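Haloalkane dehalogenase (Mycobacterium rhodesiae, PDB 4MJ3) catalyses the hydrolytic cleavage of carbon-halogen bonds in haloalkanes, releasing an alcohol and a halide ion, and probably supports growth on such compounds. Local coordinates at residues P15-A20 against H37-G42; V143-T148 against S244-S249; M149-D154 against L215-P220; P172-G177 against A207-F212. All coordinates share one frame; numbering follows the deposited sequence. Where two conformers were deposited one is given.

Contact 1: P15-A20 against H37-G42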
loop_
_atom_site.group_PDB
_atom_site.type_symbol
_atom_site.label_atom_id
_atom_site.label_comp_id
_atom_site.label_asym_id
_atom_site.label_seq_id
_atom_site.Cartn_x
_atom_site.Cartn_y
_atom_site.Cartn_z
ATOM N N PRO A 15 15.060 8.858 -10.478
ATOM C CA PRO A 15 14.470 10.077 -11.037
ATOM C C PRO A 15 13.194 10.481 -10.339
ATOM O O PRO A 15 12.454 9.618 -9.849
ATOM C CB PRO A 15 14.153 9.703 -12.491
ATOM C CG PRO A 15 14.899 8.448 -12.773
ATOM C CD PRO A 15 15.113 7.765 -11.465
ATOM N N ASP A 16 12.975 11.786 -10.255
ATOM C CA ASP A 16 11.722 12.343 -9.763
ATOM C C ASP A 16 11.406 11.912 -8.332
ATOM O O ASP A 16 10.246 11.736 -7.973
ATOM C CB ASP A 16 10.579 11.953 -10.693
ATOM C CG ASP A 16 10.851 12.337 -12.120
ATOM O OD1 ASP A 16 11.008 13.547 -12.368
ATOM O OD2 ASP A 16 10.924 11.445 -12.972
ATOM N N PHE A 17 12.447 11.763 -7.517
ATOM C CA PHE A 17 12.284 11.260 -6.160
ATOM C C PHE A 17 13.292 11.933 -5.232
ATOM O O PHE A 17 14.160 11.270 -4.678
ATOM C CB PHE A 17 12.476 9.749 -6.179
ATOM C CG PHE A 17 11.910 9.037 -4.990
ATOM C CD1 PHE A 17 10.538 8.998 -4.775
ATOM C CD2 PHE A 17 12.742 8.391 -4.100
ATOM C CE1 PHE A 17 10.011 8.314 -3.687
ATOM C CE2 PHE A 17 12.224 7.708 -3.013
ATOM C CZ PHE A 17 10.865 7.680 -2.802
ATOM N N PRO A 18 13.163 13.256 -5.034
ATOM C CA PRO A 18 14.085 14.026 -4.201
ATOM C C PRO A 18 13.619 14.088 -2.757
ATOM O O PRO A 18 13.490 15.178 -2.188
ATOM C CB PRO A 18 13.985 15.419 -4.809
ATOM C CG PRO A 18 12.545 15.520 -5.183
ATOM C CD PRO A 18 12.148 14.140 -5.653
ATOM N N PHE A 19 13.321 12.937 -2.180
ATOM C CA PHE A 19 12.778 12.884 -0.829
ATOM C C PHE A 19 13.767 12.130 0.060
ATOM O O PHE A 19 14.174 11.018 -0.257
ATOM C CB PHE A 19 11.421 12.183 -0.835
ATOM C CG PHE A 19 10.457 12.738 -1.851
ATOM C CD1 PHE A 19 10.112 14.082 -1.832
ATOM C CD2 PHE A 19 9.941 11.939 -2.857
ATOM C CE1 PHE A 19 9.232 14.606 -2.774
ATOM C CE2 PHE A 19 9.047 12.451 -3.783
ATOM C CZ PHE A 19 8.709 13.795 -3.747
ATOM N N ALA A 20 14.182 12.773 1.145
ATOM C CA ALA A 20 15.209 12.217 2.018
ATOM C C ALA A 20 14.693 10.963 2.706
ATOM O O ALA A 20 13.564 10.965 3.194
ATOM C CB ALA A 20 15.626 13.248 3.050
ATOM N N HIS A 37 11.802 2.076 6.238
ATOM C CA HIS A 37 12.018 3.346 5.590
ATOM C C HIS A 37 10.693 4.080 5.395
ATOM O O HIS A 37 9.673 3.463 5.083
ATOM C CB HIS A 37 12.662 3.118 4.240
ATOM C CG HIS A 37 12.682 4.329 3.351
ATOM N ND1 HIS A 37 11.901 4.431 2.223
ATOM C CD2 HIS A 37 13.411 5.473 3.406
ATOM C CE1 HIS A 37 12.133 5.585 1.623
ATOM N NE2 HIS A 37 13.032 6.250 2.333
ATOM N N TYR A 38 10.716 5.389 5.568
ATOM C CA TYR A 38 9.565 6.235 5.228
ATOM C C TYR A 38 10.009 7.603 4.724
ATOM O O TYR A 38 11.165 8.004 4.924
ATOM C CB TYR A 38 8.617 6.370 6.426
ATOM C CG TYR A 38 9.105 7.249 7.567
ATOM C CD1 TYR A 38 10.035 6.774 8.502
ATOM C CD2 TYR A 38 8.642 8.554 7.720
ATOM C CE1 TYR A 38 10.479 7.581 9.542
ATOM C CE2 TYR A 38 9.083 9.358 8.757
ATOM C CZ TYR A 38 9.996 8.877 9.665
ATOM O OH TYR A 38 10.387 9.689 10.699
ATOM N N LEU A 39 9.077 8.281 4.061
ATOM C CA LEU A 39 9.215 9.665 3.622
ATOM C C LEU A 39 8.275 10.516 4.443
ATOM O O LEU A 39 7.164 10.075 4.767
ATOM C CB LEU A 39 8.779 9.800 2.169
ATOM C CG LEU A 39 9.419 8.878 1.148
ATOM C CD1 LEU A 39 8.857 9.193 -0.222
ATOM C CD2 LEU A 39 10.934 9.025 1.187
ATOM N N ASP A 40 8.681 11.750 4.736
ATOM C CA ASP A 40 7.869 12.681 5.506
ATOM C C ASP A 40 8.097 14.052 4.885
ATOM O O ASP A 40 9.179 14.634 5.031
ATOM C CB ASP A 40 8.314 12.646 6.970
ATOM C CG ASP A 40 7.392 13.430 7.909
ATOM O OD1 ASP A 40 6.552 14.239 7.445
ATOM O OD2 ASP A 40 7.538 13.235 9.142
ATOM N N GLU A 41 7.090 14.563 4.184
ATOM C CA GLU A 41 7.266 15.767 3.374
ATOM C C GLU A 41 6.119 16.724 3.591
ATOM O O GLU A 41 4.990 16.309 3.867
ATOM C CB GLU A 41 7.326 15.399 1.898
ATOM C CG GLU A 41 8.484 14.492 1.509
ATOM C CD GLU A 41 9.825 15.170 1.600
ATOM O OE1 GLU A 41 9.885 16.418 1.435
ATOM O OE2 GLU A 41 10.832 14.464 1.813
ATOM N N GLY A 42 6.412 18.010 3.461
ATOM C CA GLY A 42 5.406 19.055 3.656
ATOM C C GLY A 42 5.423 19.627 5.054
ATOM O O GLY A 42 6.228 19.239 5.904
HETATM O O HOH W 1 14.092 8.029 0.316
HETATM O O HOH W 2 11.377 12.483 3.599
HETATM O O HOH W 3 13.348 15.361 1.763
#

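Contact 2: V143-T148 against S244-S249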
loop_
_atom_site.group_PDB
_atom_site.type_symbol
_atom_site.label_atom_id
_atom_site.label_comp_id
_atom_site.label_asym_id
_atom_site.label_seq_id
_atom_site.Cartn_x
_atom_site.Cartn_y
_atom_site.Cartn_z
ATOM N N VAL A 143 -10.418 8.067 5.017
ATOM C CA VAL A 143 -9.831 6.963 4.247
ATOM C C VAL A 143 -10.136 7.130 2.757
ATOM O O VAL A 143 -11.276 7.432 2.384
ATOM C CB VAL A 143 -10.374 5.602 4.731
ATOM C CG1 VAL A 143 -9.796 4.486 3.880
ATOM C CG2 VAL A 143 -10.066 5.393 6.208
ATOM N N VAL A 144 -9.106 6.975 1.930
ATOM C CA VAL A 144 -9.239 6.887 0.477
ATOM C C VAL A 144 -8.777 5.493 0.069
ATOM O O VAL A 144 -7.633 5.114 0.322
ATOM C CB VAL A 144 -8.378 7.944 -0.238
ATOM C CG1 VAL A 144 -8.538 7.812 -1.749
ATOM C CG2 VAL A 144 -8.765 9.316 0.244
ATOM N N ALA A 145 -9.677 4.729 -0.538
ATOM C CA ALA A 145 -9.355 3.402 -1.051
ATOM C C ALA A 145 -9.288 3.462 -2.560
ATOM O O ALA A 145 -10.232 3.917 -3.213
ATOM C CB ALA A 145 -10.411 2.399 -0.613
ATOM N N ALA A 146 -8.199 2.971 -3.123
ATOM C CA ALA A 146 -7.996 2.964 -4.566
ATOM C C ALA A 146 -7.399 1.644 -5.015
ATOM O O ALA A 146 -6.237 1.349 -4.715
ATOM C CB ALA A 146 -7.071 4.107 -4.962
ATOM N N ASN A 147 -8.179 0.861 -5.760
ATOM C CA ASN A 147 -7.708 -0.410 -6.304
ATOM C C ASN A 147 -7.163 -1.292 -5.198
ATOM O O ASN A 147 -5.975 -1.679 -5.189
ATOM C CB ASN A 147 -6.672 -0.196 -7.407
ATOM C CG ASN A 147 -7.250 0.501 -8.626
ATOM O OD1 ASN A 147 -8.458 0.719 -8.724
ATOM N ND2 ASN A 147 -6.375 0.819 -9.575
ATOM N N THR A 148 -8.059 -1.618 -4.275
ATOM C CA THR A 148 -7.704 -2.414 -3.115
ATOM C C THR A 148 -8.962 -3.106 -2.590
ATOM O O THR A 148 -10.032 -2.980 -3.189
ATOM C CB THR A 148 -7.039 -1.534 -2.036
ATOM O OG1 THR A 148 -6.477 -2.377 -1.019
ATOM C CG2 THR A 148 -8.022 -0.557 -1.420
ATOM N N SER A 244 -14.052 6.343 -2.297
ATOM C CA SER A 244 -13.695 5.344 -3.287
ATOM C C SER A 244 -13.114 6.084 -4.480
ATOM O O SER A 244 -13.806 6.897 -5.083
ATOM C CB SER A 244 -14.935 4.545 -3.703
ATOM O OG SER A 244 -14.591 3.566 -4.661
ATOM N N ALA A 245 -11.859 5.777 -4.814
ATOM C CA ALA A 245 -11.135 6.365 -5.927
ATOM C C ALA A 245 -10.371 5.298 -6.712
ATOM O O ALA A 245 -9.172 5.430 -6.991
ATOM C CB ALA A 245 -10.194 7.449 -5.416
ATOM N N PHE A 246 -11.096 4.250 -7.102
ATOM C CA PHE A 246 -10.573 3.193 -7.953
ATOM C C PHE A 246 -10.432 3.703 -9.393
ATOM O O PHE A 246 -11.079 4.688 -9.799
ATOM C CB PHE A 246 -11.508 1.971 -7.958
ATOM C CG PHE A 246 -11.491 1.149 -6.704
ATOM C CD1 PHE A 246 -11.638 1.725 -5.433
ATOM C CD2 PHE A 246 -11.368 -0.242 -6.786
ATOM C CE1 PHE A 246 -11.667 0.930 -4.294
ATOM C CE2 PHE A 246 -11.416 -1.049 -5.640
ATOM C CZ PHE A 246 -11.538 -0.462 -4.394
ATOM N N SER A 247 -9.569 3.053 -10.172
ATOM C CA SER A 247 -9.428 3.354 -11.587
ATOM C C SER A 247 -10.337 2.481 -12.426
ATOM O O SER A 247 -11.012 1.577 -11.906
ATOM C CB SER A 247 -7.964 3.189 -12.024
ATOM O OG SER A 247 -7.589 1.822 -12.001
ATOM N N ASP A 248 -10.362 2.749 -13.731
ATOM C CA ASP A 248 -11.293 2.073 -14.631
ATOM C C ASP A 248 -10.734 0.865 -15.374
ATOM O O ASP A 248 -11.474 0.207 -16.102
ATOM C CB ASP A 248 -11.888 3.084 -15.634
ATOM C CG ASP A 248 -10.857 3.741 -16.515
ATOM O OD1 ASP A 248 -9.646 3.459 -16.407
ATOM O OD2 ASP A 248 -11.257 4.608 -17.337
ATOM N N SER A 249 -9.440 0.585 -15.212
ATOM C CA SER A 249 -8.794 -0.432 -16.032
ATOM C C SER A 249 -7.995 -1.418 -15.203
ATOM O O SER A 249 -6.891 -1.797 -15.584
ATOM C CB SER A 249 -7.907 0.232 -17.101
ATOM O OG SER A 249 -8.637 1.215 -17.842
HETATM O O HOH W 4 -10.227 -1.151 -9.936
#

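Contact 3: M149-D154 against L215-P220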
loop_
_atom_site.group_PDB
_atom_site.type_symbol
_atom_site.label_atom_id
_atom_site.label_comp_id
_atom_site.label_asym_id
_atom_site.label_seq_id
_atom_site.Cartn_x
_atom_site.Cartn_y
_atom_site.Cartn_z
HETATM N N MSE A 149 -8.820 -3.840 -1.491
HETATM C CA MSE A 149 -9.957 -4.506 -0.813
HETATM C C MSE A 149 -9.508 -4.992 0.537
HETATM O O MSE A 149 -8.324 -4.894 0.888
HETATM C CB MSE A 149 -10.534 -5.724 -1.527
HETATM C CG MSE A 149 -12.045 -5.574 -1.773
HETATM SE SE MSE A 149 -13.420 -5.411 -0.352
HETATM C CE MSE A 149 -14.265 -7.128 -0.769
ATOM N N LEU A 150 -10.459 -5.534 1.288
ATOM C CA LEU A 150 -10.185 -6.198 2.563
ATOM C C LEU A 150 -10.838 -7.571 2.520
ATOM O O LEU A 150 -11.964 -7.737 2.988
ATOM C CB LEU A 150 -10.672 -5.391 3.756
ATOM C CG LEU A 150 -10.422 -5.988 5.154
ATOM C CD1 LEU A 150 -8.982 -6.441 5.346
ATOM C CD2 LEU A 150 -10.791 -5.021 6.258
ATOM N N PRO A 151 -10.168 -8.550 1.916
ATOM C CA PRO A 151 -10.803 -9.865 1.796
ATOM C C PRO A 151 -10.737 -10.656 3.086
ATOM O O PRO A 151 -9.726 -10.657 3.775
ATOM C CB PRO A 151 -9.982 -10.566 0.705
ATOM C CG PRO A 151 -8.719 -9.789 0.585
ATOM C CD PRO A 151 -8.774 -8.576 1.448
ATOM N N THR A 152 -11.793 -11.394 3.368
ATOM C CA THR A 152 -11.830 -12.253 4.547
ATOM C C THR A 152 -11.498 -13.704 4.220
ATOM O O THR A 152 -11.275 -14.494 5.125
ATOM C CB THR A 152 -13.234 -12.209 5.152
ATOM O OG1 THR A 152 -14.180 -12.588 4.151
ATOM C CG2 THR A 152 -13.569 -10.797 5.663
ATOM N N GLY A 153 -11.522 -14.043 2.929
ATOM C CA GLY A 153 -11.423 -15.414 2.469
ATOM C C GLY A 153 -12.780 -16.031 2.159
ATOM O O GLY A 153 -12.876 -17.171 1.708
ATOM N N ASP A 154 -13.846 -15.284 2.397
ATOM C CA ASP A 154 -15.185 -15.806 2.188
ATOM C C ASP A 154 -15.696 -15.712 0.758
ATOM O O ASP A 154 -16.658 -16.389 0.427
ATOM C CB ASP A 154 -16.152 -15.129 3.154
ATOM C CG ASP A 154 -15.873 -15.528 4.588
ATOM O OD1 ASP A 154 -15.862 -16.750 4.872
ATOM O OD2 ASP A 154 -15.680 -14.645 5.452
ATOM N N LEU A 215 -0.495 -14.766 0.630
ATOM C CA LEU A 215 -1.113 -14.278 1.868
ATOM C C LEU A 215 -2.513 -13.721 1.657
ATOM O O LEU A 215 -3.184 -13.382 2.619
ATOM C CB LEU A 215 -0.228 -13.199 2.523
ATOM C CG LEU A 215 1.187 -13.663 2.915
ATOM C CD1 LEU A 215 1.935 -12.504 3.548
ATOM C CD2 LEU A 215 1.148 -14.853 3.864
ATOM N N VAL A 216 -2.934 -13.581 0.405
ATOM C CA VAL A 216 -4.254 -13.018 0.111
ATOM C C VAL A 216 -5.298 -14.076 0.493
ATOM O O VAL A 216 -5.262 -15.179 -0.021
ATOM C CB VAL A 216 -4.425 -12.661 -1.375
ATOM C CG1 VAL A 216 -5.857 -12.156 -1.637
ATOM C CG2 VAL A 216 -3.416 -11.612 -1.794
ATOM N N PRO A 217 -6.204 -13.738 1.418
ATOM C CA PRO A 217 -7.182 -14.759 1.774
ATOM C C PRO A 217 -8.163 -15.066 0.656
ATOM O O PRO A 217 -8.845 -14.161 0.167
ATOM C CB PRO A 217 -7.907 -14.150 2.969
ATOM C CG PRO A 217 -6.954 -13.159 3.526
ATOM C CD PRO A 217 -6.259 -12.586 2.325
ATOM N N ILE A 218 -8.212 -16.316 0.240
ATOM C CA ILE A 218 -9.096 -16.741 -0.848
ATOM C C ILE A 218 -9.967 -17.918 -0.431
ATOM O O ILE A 218 -10.701 -18.457 -1.249
ATOM C CB ILE A 218 -8.310 -17.070 -2.144
ATOM C CG1 ILE A 218 -7.385 -18.278 -1.951
ATOM C CG2 ILE A 218 -7.498 -15.844 -2.594
ATOM C CD1 ILE A 218 -6.626 -18.674 -3.199
ATOM N N SER A 219 -9.858 -18.317 0.831
ATOM C CA SER A 219 -10.655 -19.384 1.394
ATOM C C SER A 219 -10.831 -19.112 2.883
ATOM O O SER A 219 -9.985 -18.461 3.478
ATOM C CB SER A 219 -9.893 -20.699 1.184
ATOM O OG SER A 219 -10.308 -21.704 2.084
ATOM N N PRO A 220 -11.919 -19.627 3.495
ATOM C CA PRO A 220 -12.192 -19.271 4.890
ATOM C C PRO A 220 -11.343 -19.992 5.944
ATOM O O PRO A 220 -11.525 -19.759 7.128
ATOM C CB PRO A 220 -13.674 -19.586 5.045
ATOM C CG PRO A 220 -13.945 -20.641 4.033
ATOM C CD PRO A 220 -13.052 -20.335 2.872
#

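Contact 4: P172-G177 against A207-F212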
loop_
_atom_site.group_PDB
_atom_site.type_symbol
_atom_site.label_atom_id
_atom_site.label_comp_id
_atom_site.label_asym_id
_atom_site.label_seq_id
_atom_site.Cartn_x
_atom_site.Cartn_y
_atom_site.Cartn_z
ATOM N N PRO A 172 10.369 -17.677 -13.306
ATOM C CA PRO A 172 11.688 -18.077 -12.783
ATOM C C PRO A 172 12.412 -16.951 -12.082
ATOM O O PRO A 172 12.948 -17.156 -11.008
ATOM C CB PRO A 172 12.449 -18.513 -14.036
ATOM C CG PRO A 172 11.379 -19.009 -14.961
ATOM C CD PRO A 172 10.197 -18.104 -14.713
ATOM N N LEU A 173 12.426 -15.766 -12.699
ATOM C CA LEU A 173 13.040 -14.577 -12.122
ATOM C C LEU A 173 11.942 -13.537 -11.894
ATOM O O LEU A 173 11.157 -13.263 -12.796
ATOM C CB LEU A 173 14.090 -14.008 -13.056
ATOM C CG LEU A 173 15.301 -14.917 -13.328
ATOM C CD1 LEU A 173 16.291 -14.180 -14.210
ATOM C CD2 LEU A 173 15.974 -15.361 -12.032
ATOM N N PHE A 174 11.861 -13.002 -10.682
ATOM C CA PHE A 174 10.773 -12.109 -10.308
ATOM C C PHE A 174 11.157 -10.681 -10.656
ATOM O O PHE A 174 12.075 -10.137 -10.027
ATOM C CB PHE A 174 10.521 -12.245 -8.813
ATOM C CG PHE A 174 9.282 -11.549 -8.325
ATOM C CD1 PHE A 174 9.316 -10.208 -7.979
ATOM C CD2 PHE A 174 8.094 -12.242 -8.172
ATOM C CE1 PHE A 174 8.179 -9.564 -7.501
ATOM C CE2 PHE A 174 6.964 -11.617 -7.673
ATOM C CZ PHE A 174 7.001 -10.279 -7.333
ATOM N N PRO A 175 10.515 -10.069 -11.684
ATOM C CA PRO A 175 10.956 -8.747 -12.176
ATOM C C PRO A 175 10.013 -7.656 -11.678
ATOM O O PRO A 175 8.969 -7.396 -12.290
ATOM C CB PRO A 175 10.852 -8.916 -13.697
ATOM C CG PRO A 175 9.702 -9.879 -13.874
ATOM C CD PRO A 175 9.465 -10.597 -12.572
ATOM N N ALA A 176 10.326 -7.091 -10.515
ATOM C CA ALA A 176 9.352 -6.209 -9.848
ATOM C C ALA A 176 8.947 -5.038 -10.752
ATOM O O ALA A 176 7.772 -4.700 -10.858
ATOM C CB ALA A 176 9.902 -5.707 -8.516
ATOM N N GLY A 177 9.913 -4.419 -11.402
ATOM C CA GLY A 177 9.644 -3.284 -12.271
ATOM C C GLY A 177 8.758 -3.635 -13.456
ATOM O O GLY A 177 7.795 -2.929 -13.761
ATOM N N ALA A 207 11.956 -12.531 -0.756
ATOM C CA ALA A 207 11.070 -13.441 -0.057
ATOM C C ALA A 207 9.713 -12.807 0.232
ATOM O O ALA A 207 8.691 -13.485 0.131
ATOM C CB ALA A 207 11.717 -13.959 1.224
ATOM N N GLY A 208 9.711 -11.525 0.599
ATOM C CA GLY A 208 8.465 -10.805 0.891
ATOM C C GLY A 208 7.641 -10.626 -0.375
ATOM O O GLY A 208 6.429 -10.803 -0.374
ATOM N N ALA A 209 8.329 -10.282 -1.464
ATOM C CA ALA A 209 7.672 -10.131 -2.772
ATOM C C ALA A 209 7.085 -11.466 -3.300
ATOM O O ALA A 209 6.006 -11.479 -3.877
ATOM C CB ALA A 209 8.646 -9.515 -3.784
ATOM N N ARG A 210 7.788 -12.578 -3.095
ATOM C CA ARG A 210 7.253 -13.882 -3.504
ATOM C C ARG A 210 6.091 -14.344 -2.628
ATOM O O ARG A 210 5.181 -14.984 -3.114
ATOM C CB ARG A 210 8.353 -14.940 -3.458
ATOM C CG ARG A 210 9.356 -14.797 -4.575
ATOM C CD ARG A 210 8.818 -15.294 -5.906
ATOM N NE ARG A 210 9.912 -15.445 -6.867
ATOM C CZ ARG A 210 9.810 -15.961 -8.088
ATOM N NH1 ARG A 210 8.646 -16.382 -8.570
ATOM N NH2 ARG A 210 10.897 -16.078 -8.831
ATOM N N GLN A 211 6.143 -14.033 -1.342
ATOM C CA GLN A 211 5.148 -14.548 -0.409
ATOM C C GLN A 211 3.826 -13.771 -0.475
ATOM O O GLN A 211 2.769 -14.364 -0.215
ATOM C CB GLN A 211 5.694 -14.612 1.023
ATOM C CG GLN A 211 4.796 -15.345 2.039
ATOM C CD GLN A 211 4.547 -16.816 1.716
ATOM O OE1 GLN A 211 5.090 -17.384 0.766
ATOM N NE2 GLN A 211 3.683 -17.432 2.504
ATOM N N PHE A 212 3.859 -12.483 -0.804
ATOM C CA PHE A 212 2.643 -11.671 -0.678
ATOM C C PHE A 212 1.401 -12.261 -1.331
ATOM O O PHE A 212 0.343 -12.329 -0.705
ATOM C CB PHE A 212 2.810 -10.231 -1.195
ATOM C CG PHE A 212 2.733 -9.179 -0.109
ATOM C CD1 PHE A 212 1.913 -9.350 1.003
ATOM C CD2 PHE A 212 3.424 -7.991 -0.245
ATOM C CE1 PHE A 212 1.844 -8.386 1.982
ATOM C CE2 PHE A 212 3.388 -7.038 0.744
ATOM C CZ PHE A 212 2.565 -7.216 1.848
#

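Contact 1: P15-A20 against H37-G42
Phe17 is the first residue of the 15-20 segment to meet the strand, and it does so with the far end of its ring. CG is anti to the backbone N (chi1 -161°), which reaches the ring out until CZ lies 3.6 Å from Leu39 CD1. The rings of Trp58 and Tyr60 also meet that of Phe17. Pro18 then centres an inverse gamma turn, bridged by a weak bond from Phe19 N to Phe17 O, and its CD sits over the centre of the Phe19 ring. Phe19 follows with CB directed at the strand. That carbon is wedged between Leu39 CD2 at 3.8 Å and Glu41 OE2 at 3.5 Å, while the ring is inclined 49° to the Glu41 carboxylate and meets its carbon through CD1. No direct hydrogen bond joins the segments, and water carries the polar link instead. One molecule bonds both Phe19 O and His37 NE2. A second joins Ala20 N to Glu41 OE2, accepting from the nitrogen at 2.8 Å and donating to the carboxylate at 2.7 Å. A third accepts from Asp40 N at 3.0 Å and has Ala20 O and Glu41 OE2 close by, although its two protons have more acceptors in reach than they can serve. The loop comes up to strand 33-41 at a steep angle, 98° between end-to-end directions, with Ile66 of helix 66-71 touching Phe19, Leu39 and Glu41. This is an N-terminal loop that leads into the antiparallel part of an alpha/beta hydrolase sheet, its two phenylalanines resting on strand 33-41.

Contact 2: V143-T148 against S244-S249
The Phe246 ring lies beneath the backbone of Ala146 and Asn147: Asn147 N stands 3.3 Å above the ring plane, over its centre, and Ala146 C is on the same face, offset toward the rim. Ala145 O and Thr148 O approach the ring obliquely, the latter 3.2 Å from CZ. The second flat group, the carboxamide of Asn147, grips Ser247 at two points. Its ND2 donates to Ser247 OG at 2.9 Å, nearly within the amide plane, while its OD1 accepts from Ser247 N at 3.0 Å, the donor tilted 26° from the carbonyl plane. The two Ser247 bonds hold the amide at both ends; a water within reach of OD1 may add a third. His280 O is a second acceptor for ND2, and Ser247 OG also meets Ala278 O and Gly279 O, which ties both residues to the loop carrying that histidine. Behind this polar clasp Ala145 pairs in parallel with Ser244, marked by a straight bond (172° at the hydrogen) from Ala245 N to Ala145 O at 2.9 Å. Packing is tight here: Ala146 CB is 3.2 Å from Ala245 O, a buried carbonyl without a polar partner, as is Thr148 O. Strand 242-244 runs parallel beside 140-145, which pairs in turn with 117-121. Helix 282-300 packs on Val144, Ala146 and Ala245; Leu260 of helix 256-263 touches Ala145 and Phe246; and helix 124-135 lies against Val143 and Thr148.

Contact 3: M149-D154 against L215-P220
Pro151 and Pro217 face each other across two loops that flank the helical insertion of this alpha/beta hydrolase, and their side chains cross at about a right angle. Pro151 CG points at Pro217 CD, 4.1 Å away, and also reaches Val216 CG1. Further round the Pro217 ring it rests on backbone, with CG 3.7 Å from Pro151 O and CB 3.6 Å from Gly153 N. Here the first loop makes an ST turn: Thr152 OG1 accepts from Asp154 N at 3.2 Å and donates to Asp154 OD2 at 2.9 Å, meeting it from above the carboxylate plane. The turn presents Gly153 to the other loop, and Asp154 OD1 reaches Pro220 CB, 3.6 Å away. With a positive phi of 98°, Gly153 comes close up against Ser219, where a side chain would collide with Ser219 O, and their CA atoms are only 4.2 Å apart. Helix 225-235 backs the junction: Asn228 donates to Pro151 O, Thr225 OG1 bonds Thr152 O, and Arg229 makes a salt bridge with Asp154. No hydrogen bond passes directly between the loops; the nearest substitute is a CA-H...O contact in which Gly153 CA points at Ser219 O across 3.5 Å.

Contact 4: P172-G177 against A207-F212
Phe174 packs its side chain into the angle between Ala209 and Arg210, and this is the close-fitting part of the contact. Its CG is anti to the backbone N (chi1 -171°), which projects the ring toward helix 207-211. There CE1 meets Ala209 CB at 3.7 Å, and CZ lies 3.8 Å from Ala209 O. The opposite flank of the ring is taken by Arg210: CD2 is 3.9 Å from its CD, and the two side chains slide past each other in opposite directions. The guanidinium does not stack on the ring, since their planes are 52° apart; it is Phe174 CB that lies over its face, 3.5 Å above the plane. Bent at chi2, the arginine chain runs alongside Phe174 and carries NH2 on to Pro172, which like Leu173 is exposed. On this outer side the grip across the segments is slight. NH2 comes edge-on to Pro172 O at 3.2 Å, but an angle of 120° at the hydrogen makes the bond weak. Arg210 is held mainly by other carbonyls: NH1 donates to Ser168 O and NH2 to Val171 O. The positive group therefore gathers oxygens around the C-terminal end of helix 159-170, where it would probably be favoured by the helix dipole. On the inner side Phe174 touches Glu55 and Pro56 of a His-Gly-Glu-Pro sequence that in this family shapes the oxyanion region. A cap-domain aromatic set between cap helices and that loop is consistent with the cap of haloalkane dehalogenases closing over the catalytic domain.

In the fold
Three of the four contacts are nested along the chain: contact 4 closes inside the loop of contact 3, which itself lies inside the loop of contact 2. That order is what an excursion from the sheet into cap helices and back produces. Contact 2 seals its root, contact 3 follows directly in sequence with its centre about 18 Å away, and contact 4 lies about 20 Å from contact 3, between centres. Contact 1 stands apart, preceding the others in sequence, its centre about 32 Å from that of contact 3, on the opposite side of the chain's centre; it shares only the sheet with contact 2, their nearest atoms about 16 Å apart. In this family the active site lies between sheet and cap, probably near contacts 2 and 4.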